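Local coordinates for mannan endo-1,6-alpha-mannosidase (Chaetomium thermophilum, PDB 6RY0), which probably hydrolyses alpha-1,6-mannosidic linkages, as a family 76 glycoside hydrolase, and is thought to transfer GPI-anchored glycoproteins into the fungal cell wall, at residues E142-N147 / T415-G420; L209-K214 / E408-N413; T239-D244 / L295-K300; Q259-A264 / V304-C309. One frame throughout, in Å; residues are numbered along the deposited sequence.

Overall arrangement
From the N terminus, the chain first meets contact 1 at the end of helix 127-142. Its partner, 415-420, lies in the C-terminal tail, so contact 1 closes the longest loop. Contact 2 nests inside it, joining the end of helix 196-213 to 408-413 of the same tail. The two touch, with Glu142 O probably hydrogen-bonded to Ala411 N. Contacts 3 and 4 nest inside contact 2 and cross each other, their centres about 7 Å apart. Contact 3 joins the loop before strand 245-247 to helix 281-298. Contact 4 joins the start of helix 261-278 to the loop after strand 303-304. Contacts 1 and 4 lie on opposite sides of the chain's centre. The largely helical chain is consistent with the (alpha/alpha)6 barrel of family 76.

Contact 1: residues E142-N147 / T415-G420; sequences ENKFPN and TGISRG
The flat carboxamide of Asn147 points its ND2 to Ile417 O, which lies 16° out of the amide plane. The guanidinium of Arg419 is joined to the same amide through water 2, which lies in the guanidinium plane at its edge. The place is the loop after helix 127-142, where Lys144, with positive phi, closes a Schellman motif and the C-terminal tail runs past the turn. Asn147 ND2 donates to Ile417 O at 2.9 Å, coming from above the carbonyl plane. The same nitrogen gives a hydrogen bond to water 2, which also accepts from Arg419 NH1. The amide oxygen OD1 accepts from water 1, and this water accepts from Ser418 OG, which is also bonded to Leu156 N. With alanine in place of Asn147, Ile417 O would probably lose this donor and both water bridges would be broken. Lys144 and Ile417 cross at about a right angle, Lys144 CE lying 3.8 Å from Ile417 CG2. The lysine chain bends at chi3 (65°), which carries its amino group to the tail. There Lys144 NZ makes a weak hydrogen bond to Thr415 O, at 3.2 Å.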
loop_
_atom_site.group_PDB
_atom_site.type_symbol
_atom_site.label_atom_id
_atom_site.label_comp_id
_atom_site.label_asym_id
_atom_site.label_seq_id
_atom_site.Cartn_x
_atom_site.Cartn_y
_atom_site.Cartn_z
ATOM N N GLU A 142 -3.682 13.617 -0.206
ATOM C CA GLU A 142 -3.967 13.661 -1.643
ATOM C C GLU A 142 -5.439 13.655 -1.964
ATOM O O GLU A 142 -5.875 14.239 -2.965
ATOM C CB GLU A 142 -3.315 12.438 -2.324
ATOM C CG GLU A 142 -1.800 12.499 -2.375
ATOM C CD GLU A 142 -1.145 11.158 -2.633
ATOM O OE1 GLU A 142 -1.835 10.115 -2.564
ATOM O OE2 GLU A 142 0.099 11.139 -2.872
ATOM N N ASN A 143 -6.210 12.963 -1.152
ATOM C CA ASN A 143 -7.639 12.783 -1.406
ATOM C C ASN A 143 -8.492 13.832 -0.687
ATOM O O ASN A 143 -9.705 13.793 -0.752
ATOM C CB ASN A 143 -8.067 11.367 -1.016
ATOM C CG ASN A 143 -7.605 10.322 -1.998
ATOM O OD1 ASN A 143 -6.962 10.638 -2.985
ATOM N ND2 ASN A 143 -7.912 9.043 -1.715
ATOM N N LYS A 144 -7.861 14.764 0.015
ATOM C CA LYS A 144 -8.578 15.790 0.781
ATOM C C LYS A 144 -9.503 15.150 1.814
ATOM O O LYS A 144 -10.582 15.640 2.101
ATOM C CB LYS A 144 -9.295 16.782 -0.140
ATOM C CG LYS A 144 -8.352 17.502 -1.054
ATOM C CD LYS A 144 -9.031 18.482 -1.995
ATOM C CE LYS A 144 -9.688 19.617 -1.311
ATOM N NZ LYS A 144 -10.161 20.543 -2.363
ATOM N N PHE A 145 -9.051 14.031 2.378
ATOM C CA PHE A 145 -9.788 13.386 3.471
ATOM C C PHE A 145 -9.916 14.402 4.608
ATOM O O PHE A 145 -8.967 15.132 4.901
ATOM C CB PHE A 145 -9.016 12.136 3.896
ATOM C CG PHE A 145 -9.749 11.199 4.802
ATOM C CD1 PHE A 145 -10.842 10.496 4.354
ATOM C CD2 PHE A 145 -9.292 10.946 6.062
ATOM C CE1 PHE A 145 -11.496 9.604 5.164
ATOM C CE2 PHE A 145 -9.925 10.054 6.873
ATOM C CZ PHE A 145 -11.044 9.394 6.427
ATOM N N PRO A 146 -11.069 14.466 5.281
ATOM C CA PRO A 146 -11.213 15.498 6.310
ATOM C C PRO A 146 -10.075 15.525 7.305
ATOM O O PRO A 146 -9.555 14.494 7.738
ATOM C CB PRO A 146 -12.545 15.131 6.980
ATOM C CG PRO A 146 -13.333 14.498 5.848
ATOM C CD PRO A 146 -12.316 13.705 5.069
ATOM N N ASN A 147 -9.682 16.723 7.685
ATOM C CA ASN A 147 -8.558 16.900 8.581
ATOM C C ASN A 147 -8.891 16.490 9.993
ATOM O O ASN A 147 -9.983 16.772 10.480
ATOM C CB ASN A 147 -8.130 18.360 8.607
ATOM C CG ASN A 147 -7.528 18.837 7.309
ATOM O OD1 ASN A 147 -6.928 18.068 6.543
ATOM N ND2 ASN A 147 -7.644 20.127 7.054
ATOM N N THR A 415 -4.401 22.726 -4.027
ATOM C CA THR A 415 -5.804 22.582 -3.657
ATOM C C THR A 415 -6.031 21.725 -2.408
ATOM O O THR A 415 -7.144 21.654 -1.910
ATOM C CB THR A 415 -6.677 22.031 -4.815
ATOM O OG1 THR A 415 -6.327 20.674 -5.062
ATOM C CG2 THR A 415 -6.505 22.856 -6.096
ATOM N N GLY A 416 -4.998 21.070 -1.904
ATOM C CA GLY A 416 -5.157 20.241 -0.729
ATOM C C GLY A 416 -5.515 21.082 0.485
ATOM O O GLY A 416 -5.334 22.304 0.518
ATOM N N ILE A 417 -6.008 20.407 1.512
ATOM C CA ILE A 417 -6.436 21.053 2.743
ATOM C C ILE A 417 -5.625 20.644 3.972
ATOM O O ILE A 417 -5.805 21.222 5.033
ATOM C CB ILE A 417 -7.944 20.851 3.025
ATOM C CG1 ILE A 417 -8.270 19.361 3.162
ATOM C CG2 ILE A 417 -8.775 21.490 1.923
ATOM C CD1 ILE A 417 -9.690 19.076 3.624
ATOM N N SER A 418 -4.682 19.709 3.821
ATOM C CA SER A 418 -3.887 19.284 4.958
ATOM C C SER A 418 -2.796 20.315 5.252
ATOM O O SER A 418 -2.681 21.347 4.561
ATOM C CB SER A 418 -3.357 17.865 4.711
ATOM O OG SER A 418 -2.772 17.330 5.884
ATOM N N ARG A 419 -2.050 20.063 6.315
ATOM C CA ARG A 419 -0.969 20.935 6.771
ATOM C C ARG A 419 0.215 20.057 7.129
ATOM O O ARG A 419 0.051 18.929 7.635
ATOM C CB ARG A 419 -1.391 21.789 7.977
ATOM C CG ARG A 419 -2.557 22.728 7.667
ATOM C CD ARG A 419 -2.953 23.570 8.885
ATOM N NE ARG A 419 -3.492 22.803 10.006
ATOM C CZ ARG A 419 -4.749 22.380 10.114
ATOM N NH1 ARG A 419 -5.636 22.590 9.151
ATOM N NH2 ARG A 419 -5.111 21.715 11.191
ATOM N N GLY A 420 1.413 20.571 6.851
ATOM C CA GLY A 420 2.648 19.881 7.164
ATOM C C GLY A 420 3.300 20.371 8.444
ATOM O O GLY A 420 2.705 21.100 9.227
HETATM O O HOH W 1 -4.720 17.041 7.718
HETATM O O HOH W 2 -8.531 21.751 9.327
#

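Contact 2: residues L209-K214 / E408-N413; sequences LARYTK and EPPATN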
loop_
_atom_site.group_PDB
_atom_site.type_symbol
_atom_site.label_atom_id
_atom_site.label_comp_id
_atom_site.label_asym_id
_atom_site.label_seq_id
_atom_site.Cartn_x
_atom_site.Cartn_y
_atom_site.Cartn_z
ATOM N N LEU A 209 5.460 12.999 -1.776
ATOM C CA LEU A 209 5.704 14.238 -1.035
ATOM C C LEU A 209 6.257 15.303 -1.946
ATOM O O LEU A 209 5.908 16.481 -1.807
ATOM C CB LEU A 209 6.596 13.972 0.182
ATOM C CG LEU A 209 5.870 13.296 1.342
ATOM C CD1 LEU A 209 6.865 12.672 2.334
ATOM C CD2 LEU A 209 4.942 14.280 2.054
ATOM N N ALA A 210 7.127 14.925 -2.872
ATOM C CA ALA A 210 7.619 15.892 -3.862
ATOM C C ALA A 210 6.474 16.505 -4.649
ATOM O O ALA A 210 6.374 17.718 -4.786
ATOM C CB ALA A 210 8.596 15.235 -4.816
ATOM N N ARG A 211 5.595 15.657 -5.179
ATOM C CA ARG A 211 4.510 16.193 -5.990
ATOM C C ARG A 211 3.590 17.105 -5.158
ATOM O O ARG A 211 3.127 18.142 -5.629
ATOM C CB ARG A 211 3.710 15.083 -6.664
ATOM C CG ARG A 211 2.689 15.637 -7.649
ATOM C CD ARG A 211 1.867 14.568 -8.304
ATOM N NE ARG A 211 0.935 15.101 -9.286
ATOM C CZ ARG A 211 -0.347 15.371 -9.063
ATOM N NH1 ARG A 211 -0.888 15.221 -7.873
ATOM N NH2 ARG A 211 -1.124 15.767 -10.077
ATOM N N TYR A 212 3.281 16.680 -3.947
ATOM C CA TYR A 212 2.317 17.434 -3.161
ATOM C C TYR A 212 2.899 18.782 -2.737
ATOM O O TYR A 212 2.252 19.817 -2.838
ATOM C CB TYR A 212 1.891 16.634 -1.925
ATOM C CG TYR A 212 0.750 17.268 -1.160
ATOM C CD1 TYR A 212 0.954 18.315 -0.280
ATOM C CD2 TYR A 212 -0.554 16.821 -1.338
ATOM C CE1 TYR A 212 -0.095 18.925 0.376
ATOM C CE2 TYR A 212 -1.626 17.423 -0.661
ATOM C CZ TYR A 212 -1.382 18.482 0.190
ATOM O OH TYR A 212 -2.428 19.091 0.850
ATOM N N THR A 213 4.103 18.754 -2.197
ATOM C CA THR A 213 4.730 19.931 -1.583
ATOM C C THR A 213 5.524 20.793 -2.533
ATOM O O THR A 213 5.864 21.923 -2.178
ATOM C CB THR A 213 5.671 19.527 -0.442
ATOM O OG1 THR A 213 6.834 18.894 -0.982
ATOM C CG2 THR A 213 5.023 18.679 0.637
ATOM N N LYS A 214 5.909 20.239 -3.688
ATOM C CA LYS A 214 6.788 20.866 -4.652
ATOM C C LYS A 214 8.186 21.093 -4.064
ATOM O O LYS A 214 8.911 21.985 -4.479
ATOM C CB LYS A 214 6.185 22.150 -5.217
ATOM C CG LYS A 214 4.805 21.857 -5.888
ATOM C CD LYS A 214 4.046 23.110 -6.238
ATOM C CE LYS A 214 2.686 22.827 -6.828
ATOM N NZ LYS A 214 2.746 22.059 -8.093
ATOM N N GLU A 408 -11.342 12.679 -8.839
ATOM C CA GLU A 408 -10.308 13.680 -8.937
ATOM C C GLU A 408 -8.950 12.989 -8.865
ATOM O O GLU A 408 -8.767 12.013 -8.138
ATOM C CB GLU A 408 -10.461 14.655 -7.779
ATOM C CG GLU A 408 -11.732 15.472 -7.865
ATOM C CD GLU A 408 -11.745 16.301 -9.089
ATOM O OE1 GLU A 408 -10.755 17.020 -9.311
ATOM O OE2 GLU A 408 -12.730 16.202 -9.848
ATOM N N PRO A 409 -7.951 13.577 -9.536
ATOM C CA PRO A 409 -6.586 13.101 -9.336
ATOM C C PRO A 409 -6.094 13.489 -7.948
ATOM O O PRO A 409 -6.688 14.366 -7.292
ATOM C CB PRO A 409 -5.820 13.845 -10.414
ATOM C CG PRO A 409 -6.581 15.131 -10.584
ATOM C CD PRO A 409 -8.011 14.758 -10.417
ATOM N N PRO A 410 -4.993 12.871 -7.493
ATOM C CA PRO A 410 -4.409 13.304 -6.222
ATOM C C PRO A 410 -4.181 14.815 -6.224
ATOM O O PRO A 410 -3.663 15.375 -7.199
ATOM C CB PRO A 410 -3.071 12.545 -6.179
ATOM C CG PRO A 410 -3.152 11.514 -7.221
ATOM C CD PRO A 410 -4.219 11.804 -8.157
ATOM N N ALA A 411 -4.548 15.459 -5.133
ATOM C CA ALA A 411 -4.312 16.890 -4.958
ATOM C C ALA A 411 -2.834 17.141 -4.669
ATOM O O ALA A 411 -2.113 16.266 -4.163
ATOM C CB ALA A 411 -5.148 17.409 -3.812
ATOM N N THR A 412 -2.407 18.357 -4.977
ATOM C CA THR A 412 -1.155 18.895 -4.484
ATOM C C THR A 412 -1.480 19.967 -3.439
ATOM O O THR A 412 -2.659 20.216 -3.128
ATOM C CB THR A 412 -0.300 19.503 -5.574
ATOM O OG1 THR A 412 -0.885 20.741 -5.988
ATOM C CG2 THR A 412 -0.099 18.570 -6.788
ATOM N N ASN A 413 -0.453 20.647 -2.923
ATOM C CA ASN A 413 -0.683 21.743 -2.014
ATOM C C ASN A 413 -1.419 22.916 -2.675
ATOM O O ASN A 413 -1.859 23.810 -1.977
ATOM C CB ASN A 413 0.578 22.212 -1.287
ATOM C CG ASN A 413 1.616 22.827 -2.181
ATOM O OD1 ASN A 413 1.390 23.143 -3.355
ATOM N ND2 ASN A 413 2.785 23.049 -1.591
HETATM O O HOH W 3 0.202 15.356 -5.301
HETATM O O HOH W 4 -3.590 17.017 -9.457
#
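Tyr212 lays one face of its ring over the Thr412-Asn413 peptide. Thr412 C and Asn413 N both lie 3.7 Å from the ring plane, over its centre. Tyr212 CD2 comes to 3.3 Å from Ala411 O. The ring takes this place because CG is anti to the backbone N (chi1 -172°). Met138 and Ala141 of helix 127-142 and Leu156 of helix 155-167 also touch it. The backbone of the same tyrosine joins in, since Asn413 N donates to Tyr212 O at 2.8 Å. That carbonyl is in the last turn of helix 196-213, so the tail supplies a donor where the helix stops.

Arg211 reaches out from the same turn with its chain extended from CG to NE. Its NH1 donates to Pro410 O at 2.9 Å with a nearly straight N-H (164°), and this oxygen lies at the guanidinium edge. Thr412 CG2 rests over one face of the group. Water 3 links Arg211 NH1 to Ala411 O, and water 4 links Arg211 NH2 to Pro410 O. NE is bonded to Asn276 OD1. Among the residues of the two segments, the guanidinium therefore meets neutral carbonyls rather than a carboxylate. The tail is gripped largely through its main chain, and the arginine's charge is probably spread over carbonyl and water dipoles.

Contact 3: residues T239-D244 / L295-K300; sequences TWAVYD and LRDFFK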
loop_
_atom_site.group_PDB
_atom_site.type_symbol
_atom_site.label_atom_id
_atom_site.label_comp_id
_atom_site.label_asym_id
_atom_site.label_seq_id
_atom_site.Cartn_x
_atom_site.Cartn_y
_atom_site.Cartn_z
ATOM N N THR A 239 14.498 -7.521 -17.783
ATOM C CA THR A 239 13.053 -7.801 -17.848
ATOM C C THR A 239 12.195 -6.843 -17.027
ATOM O O THR A 239 10.968 -6.848 -17.184
ATOM C CB THR A 239 12.734 -9.222 -17.360
ATOM O OG1 THR A 239 12.972 -9.230 -15.942
ATOM C CG2 THR A 239 13.602 -10.255 -18.059
ATOM N N TRP A 240 12.802 -6.094 -16.122
ATOM C CA TRP A 240 12.069 -5.210 -15.229
ATOM C C TRP A 240 11.123 -5.945 -14.294
ATOM O O TRP A 240 10.272 -5.314 -13.667
ATOM C CB TRP A 240 11.420 -4.034 -15.969
ATOM C CG TRP A 240 12.476 -3.069 -16.431
ATOM C CD1 TRP A 240 13.431 -3.253 -17.395
ATOM C CD2 TRP A 240 12.774 -1.801 -15.855
ATOM N NE1 TRP A 240 14.270 -2.174 -17.462
ATOM C CE2 TRP A 240 13.880 -1.267 -16.531
ATOM C CE3 TRP A 240 12.208 -1.059 -14.822
ATOM C CZ2 TRP A 240 14.420 -0.016 -16.223
ATOM C CZ3 TRP A 240 12.762 0.174 -14.514
ATOM C CH2 TRP A 240 13.845 0.674 -15.220
ATOM N N ALA A 241 11.318 -7.247 -14.125
ATOM C CA ALA A 241 10.817 -7.929 -12.954
ATOM C C ALA A 241 11.363 -7.263 -11.698
ATOM O O ALA A 241 12.450 -6.691 -11.714
ATOM C CB ALA A 241 11.249 -9.384 -12.973
ATOM N N VAL A 242 10.620 -7.387 -10.606
ATOM C CA VAL A 242 10.996 -6.773 -9.342
ATOM C C VAL A 242 11.029 -7.838 -8.257
ATOM O O VAL A 242 9.992 -8.410 -7.863
ATOM C CB VAL A 242 10.066 -5.607 -8.977
ATOM C CG1 VAL A 242 10.497 -4.992 -7.640
ATOM C CG2 VAL A 242 10.074 -4.548 -10.081
ATOM N N TYR A 243 12.239 -8.171 -7.839
ATOM C CA TYR A 243 12.511 -9.233 -6.899
ATOM C C TYR A 243 12.342 -8.746 -5.450
ATOM O O TYR A 243 12.024 -7.596 -5.197
ATOM C CB TYR A 243 13.936 -9.752 -7.156
ATOM C CG TYR A 243 14.141 -10.197 -8.596
ATOM C CD1 TYR A 243 13.269 -11.083 -9.196
ATOM C CD2 TYR A 243 15.196 -9.698 -9.333
ATOM C CE1 TYR A 243 13.455 -11.481 -10.505
ATOM C CE2 TYR A 243 15.391 -10.079 -10.642
ATOM C CZ TYR A 243 14.502 -10.982 -11.238
ATOM O OH TYR A 243 14.649 -11.405 -12.544
ATOM N N ASP A 244 12.524 -9.660 -4.518
ATOM C CA ASP A 244 12.119 -9.402 -3.144
ATOM C C ASP A 244 13.187 -8.750 -2.268
ATOM O O ASP A 244 12.847 -7.927 -1.428
ATOM C CB ASP A 244 11.626 -10.691 -2.476
ATOM C CG ASP A 244 10.856 -10.393 -1.211
ATOM O OD1 ASP A 244 9.726 -9.856 -1.372
ATOM O OD2 ASP A 244 11.360 -10.617 -0.083
ATOM N N LEU A 295 2.233 -6.264 -16.444
ATOM C CA LEU A 295 1.219 -6.850 -17.299
ATOM C C LEU A 295 1.634 -8.243 -17.749
ATOM O O LEU A 295 0.805 -9.141 -17.846
ATOM C CB LEU A 295 0.922 -5.951 -18.502
ATOM C CG LEU A 295 0.278 -4.628 -18.139
ATOM C CD1 LEU A 295 0.281 -3.696 -19.324
ATOM C CD2 LEU A 295 -1.124 -4.778 -17.567
ATOM N N ARG A 296 2.920 -8.430 -18.015
ATOM C CA ARG A 296 3.451 -9.724 -18.409
ATOM C C ARG A 296 3.408 -10.743 -17.281
ATOM O O ARG A 296 3.107 -11.918 -17.490
ATOM C CB ARG A 296 4.898 -9.496 -18.876
ATOM C CG ARG A 296 5.684 -10.735 -19.237
ATOM C CD ARG A 296 7.160 -10.425 -19.396
ATOM N NE ARG A 296 7.721 -10.064 -18.090
ATOM C CZ ARG A 296 8.631 -9.130 -17.840
ATOM N NH1 ARG A 296 9.172 -8.417 -18.824
ATOM N NH2 ARG A 296 8.998 -8.897 -16.591
ATOM N N ASP A 297 3.776 -10.296 -16.090
ATOM C CA ASP A 297 4.018 -11.220 -14.997
ATOM C C ASP A 297 2.813 -11.505 -14.114
ATOM O O ASP A 297 2.651 -12.648 -13.656
ATOM C CB ASP A 297 5.155 -10.689 -14.110
ATOM C CG ASP A 297 6.498 -10.626 -14.823
ATOM O OD1 ASP A 297 6.687 -11.410 -15.790
ATOM O OD2 ASP A 297 7.363 -9.836 -14.386
ATOM N N PHE A 298 2.006 -10.489 -13.836
ATOM C CA PHE A 298 0.963 -10.633 -12.816
ATOM C C PHE A 298 -0.435 -10.748 -13.360
ATOM O O PHE A 298 -1.330 -11.102 -12.613
ATOM C CB PHE A 298 1.012 -9.475 -11.805
ATOM C CG PHE A 298 2.269 -9.498 -10.990
ATOM C CD1 PHE A 298 2.447 -10.461 -10.022
ATOM C CD2 PHE A 298 3.282 -8.594 -11.234
ATOM C CE1 PHE A 298 3.622 -10.513 -9.292
ATOM C CE2 PHE A 298 4.445 -8.637 -10.523
ATOM C CZ PHE A 298 4.623 -9.617 -9.560
ATOM N N PHE A 299 -0.664 -10.457 -14.630
ATOM C CA PHE A 299 -2.004 -10.549 -15.188
ATOM C C PHE A 299 -2.066 -11.763 -16.075
ATOM O O PHE A 299 -1.301 -11.922 -17.018
ATOM C CB PHE A 299 -2.383 -9.252 -15.906
ATOM C CG PHE A 299 -2.692 -8.150 -14.934
ATOM C CD1 PHE A 299 -1.688 -7.384 -14.373
ATOM C CD2 PHE A 299 -3.990 -7.907 -14.523
ATOM C CE1 PHE A 299 -1.977 -6.377 -13.454
ATOM C CE2 PHE A 299 -4.280 -6.919 -13.609
ATOM C CZ PHE A 299 -3.286 -6.157 -13.065
ATOM N N LYS A 300 -2.974 -12.676 -15.739
ATOM C CA LYS A 300 -3.138 -13.944 -16.432
ATOM C C LYS A 300 -4.530 -13.959 -17.019
ATOM O O LYS A 300 -5.523 -13.929 -16.301
ATOM C CB LYS A 300 -2.943 -15.072 -15.442
ATOM C CG LYS A 300 -1.483 -15.075 -15.033
ATOM C CD LYS A 300 -0.988 -16.278 -14.329
ATOM C CE LYS A 300 0.418 -16.111 -13.870
ATOM N NZ LYS A 300 1.373 -16.064 -15.018
#
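Hydrogen bonds from Arg296 to Thr239 carry the link between the two segments. Arg296 NH1 and NH2 both donate to Thr239 O, each at 2.9 Å, an end-on grip on one atom. The oxygen lies almost in the guanidinium plane. The NH1 bond runs in the carbonyl plane, on a lone pair, while NH2 approaches from above it.

A salt bridge within 295-300 holds the arginine. Arg296 NE and NH2 take Asp297 side-on: NE meets OD1 at 2.9 Å in a straight bond (176°), and NH2 meets OD2. A bend at chi3 (68°) turns the guanidinium back to its neighbour. NH2 thus serves both the carboxylate and the carbonyl, and the group is held flat between them. Were Asp297 an alanine, NE and one N-H of NH2 would lose their mate, and the guanidinium would probably be freer to turn about its hold on Thr239 O.

On the loop side Thr239 forms an ST turn, its OG1 accepting from Ala241 N at 3.2 Å. The contact joins the loop before strand 245-247 to the end of helix 281-298.

Packing is slight. Thr239 CB lies 3.8 Å from Arg296 NH2. Ala241 CB approaches Asp297 OD2 to 4.2 Å.

Contact 4: residues Q259-A264 / V304-C309; sequences QFSYNA and VFEIPC
Phe260 leaves the backbone with CG anti to its carbonyl carbon (chi1 -67°), and its CB lies 3.9 Å from Glu306 OE2. Next out, CG and CD1 come under Pro308 CG, with CD1 also 3.8 Å from Glu306 OE2, at the ring edge. CE1 meets Pro308 CB at 3.6 Å, and CZ passes a little farther from the same carbon. Pro308 CG stands over the ring face, a CH-pi contact 3.8 Å from the centroid. The proline ring also packs on Gln259 O, which is buried and has no polar partner.

Glu306 sits at the centre of an inverse gamma turn, and its chain bends at chi2 (57°) toward Ser261. Its two oxygens use their syn lone pairs. OE2 accepts from Ser261 N at 2.8 Å, and OE1 from Ser261 OG at 2.7 Å. Phe260 holds the N-cap position but has no side-chain acceptor. The loop after strand 303-304 also holds Cys309, disulfide-bonded to Cys316. Its carboxylate takes the backbone N-H and hydroxyl of Ser261, the first helical residue, at the N terminus of helix 261-278.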
loop_
_atom_site.group_PDB
_atom_site.type_symbol
_atom_site.label_atom_id
_atom_site.label_comp_id
_atom_site.label_asym_id
_atom_site.label_seq_id
_atom_site.Cartn_x
_atom_site.Cartn_y
_atom_site.Cartn_z
ATOM N N GLN A 259 8.642 -12.810 -6.866
ATOM C CA GLN A 259 8.011 -11.630 -7.467
ATOM C C GLN A 259 6.625 -11.419 -6.876
ATOM O O GLN A 259 5.649 -12.015 -7.334
ATOM C CB GLN A 259 7.929 -11.774 -8.971
ATOM C CG GLN A 259 9.290 -11.744 -9.669
ATOM C CD GLN A 259 9.136 -11.957 -11.162
ATOM O OE1 GLN A 259 8.496 -11.116 -11.851
ATOM N NE2 GLN A 259 9.683 -12.998 -11.668
ATOM N N PHE A 260 6.542 -10.568 -5.852
ATOM C CA PHE A 260 5.269 -10.225 -5.250
ATOM C C PHE A 260 4.688 -9.016 -5.968
ATOM O O PHE A 260 5.401 -8.031 -6.248
ATOM C CB PHE A 260 5.417 -9.961 -3.755
ATOM C CG PHE A 260 5.780 -11.193 -2.980
ATOM C CD1 PHE A 260 4.812 -12.134 -2.702
ATOM C CD2 PHE A 260 7.072 -11.442 -2.583
ATOM C CE1 PHE A 260 5.129 -13.287 -2.035
ATOM C CE2 PHE A 260 7.400 -12.611 -1.910
ATOM C CZ PHE A 260 6.432 -13.521 -1.647
ATOM N N SER A 261 3.387 -9.069 -6.235
ATOM C CA SER A 261 2.760 -8.071 -7.083
ATOM C C SER A 261 2.939 -6.659 -6.548
ATOM O O SER A 261 3.167 -5.714 -7.318
ATOM C CB SER A 261 1.281 -8.401 -7.219
ATOM O OG SER A 261 0.583 -8.270 -6.001
ATOM N N TYR A 262 2.839 -6.502 -5.236
ATOM C CA TYR A 262 2.857 -5.154 -4.660
ATOM C C TYR A 262 4.212 -4.486 -4.792
ATOM O O TYR A 262 4.273 -3.267 -4.715
ATOM C CB TYR A 262 2.347 -5.142 -3.205
ATOM C CG TYR A 262 3.281 -5.620 -2.097
ATOM C CD1 TYR A 262 4.228 -6.633 -2.285
ATOM C CD2 TYR A 262 3.189 -5.058 -0.840
ATOM C CE1 TYR A 262 5.048 -7.073 -1.259
ATOM C CE2 TYR A 262 4.009 -5.518 0.192
ATOM C CZ TYR A 262 4.955 -6.508 -0.024
ATOM O OH TYR A 262 5.792 -6.948 0.972
ATOM N N ASN A 263 5.289 -5.238 -4.931
ATOM C CA ASN A 263 6.602 -4.624 -5.098
ATOM C C ASN A 263 6.717 -3.917 -6.430
ATOM O O ASN A 263 7.021 -2.715 -6.502
ATOM C CB ASN A 263 7.728 -5.663 -4.931
ATOM C CG ASN A 263 8.131 -5.865 -3.504
ATOM O OD1 ASN A 263 8.072 -4.929 -2.702
ATOM N ND2 ASN A 263 8.606 -7.061 -3.174
ATOM N N ALA A 264 6.432 -4.610 -7.516
ATOM C CA ALA A 264 6.467 -3.962 -8.827
ATOM C C ALA A 264 5.429 -2.857 -8.898
ATOM O O ALA A 264 5.698 -1.785 -9.448
ATOM C CB ALA A 264 6.272 -4.979 -9.954
ATOM N N VAL A 304 -5.404 -10.339 -12.136
ATOM C CA VAL A 304 -4.223 -10.283 -11.284
ATOM C C VAL A 304 -4.039 -11.620 -10.544
ATOM O O VAL A 304 -5.006 -12.239 -10.087
ATOM C CB VAL A 304 -4.338 -9.114 -10.298
ATOM C CG1 VAL A 304 -5.487 -9.327 -9.354
ATOM C CG2 VAL A 304 -3.025 -8.873 -9.579
ATOM N N PHE A 305 -2.792 -12.037 -10.390
ATOM C CA PHE A 305 -2.457 -13.355 -9.892
ATOM C C PHE A 305 -1.190 -13.232 -9.050
ATOM O O PHE A 305 -0.165 -12.721 -9.545
ATOM C CB PHE A 305 -2.267 -14.317 -11.071
ATOM C CG PHE A 305 -2.140 -15.738 -10.684
ATOM C CD1 PHE A 305 -0.939 -16.272 -10.358
ATOM C CD2 PHE A 305 -3.264 -16.556 -10.645
ATOM C CE1 PHE A 305 -0.858 -17.636 -10.016
ATOM C CE2 PHE A 305 -3.182 -17.883 -10.341
ATOM C CZ PHE A 305 -2.002 -18.410 -10.004
ATOM N N GLU A 306 -1.230 -13.729 -7.829
ATOM C CA GLU A 306 -0.099 -13.576 -6.906
ATOM C C GLU A 306 0.901 -14.703 -7.143
ATOM O O GLU A 306 0.868 -15.742 -6.476
ATOM C CB GLU A 306 -0.577 -13.508 -5.457
ATOM C CG GLU A 306 0.467 -12.938 -4.521
ATOM C CD GLU A 306 0.903 -11.548 -4.955
ATOM O OE1 GLU A 306 -0.007 -10.697 -5.098
ATOM O OE2 GLU A 306 2.106 -11.334 -5.177
ATOM N N ILE A 307 1.781 -14.502 -8.131
ATOM C CA ILE A 307 2.586 -15.604 -8.665
ATOM C C ILE A 307 3.361 -16.411 -7.610
ATOM O O ILE A 307 3.482 -17.598 -7.833
ATOM C CB ILE A 307 3.339 -15.299 -9.990
ATOM C CG1 ILE A 307 4.240 -14.131 -9.773
ATOM C CG2 ILE A 307 2.384 -15.049 -11.171
ATOM C CD1 ILE A 307 4.876 -13.524 -11.035
ATOM N N PRO A 308 3.897 -15.829 -6.513
ATOM C CA PRO A 308 4.661 -16.703 -5.621
ATOM C C PRO A 308 3.849 -17.687 -4.820
ATOM O O PRO A 308 4.453 -18.600 -4.262
ATOM C CB PRO A 308 5.373 -15.724 -4.679
ATOM C CG PRO A 308 5.396 -14.418 -5.447
ATOM C CD PRO A 308 4.060 -14.414 -6.130
ATOM N N CYS A 309 2.539 -17.515 -4.712
ATOM C CA CYS A 309 1.754 -18.359 -3.816
ATOM C C CYS A 309 0.428 -18.834 -4.339
ATOM O O CYS A 309 -0.049 -19.845 -3.860
ATOM C CB CYS A 309 1.599 -17.678 -2.451
ATOM S SG CYS A 309 0.606 -16.166 -2.448
#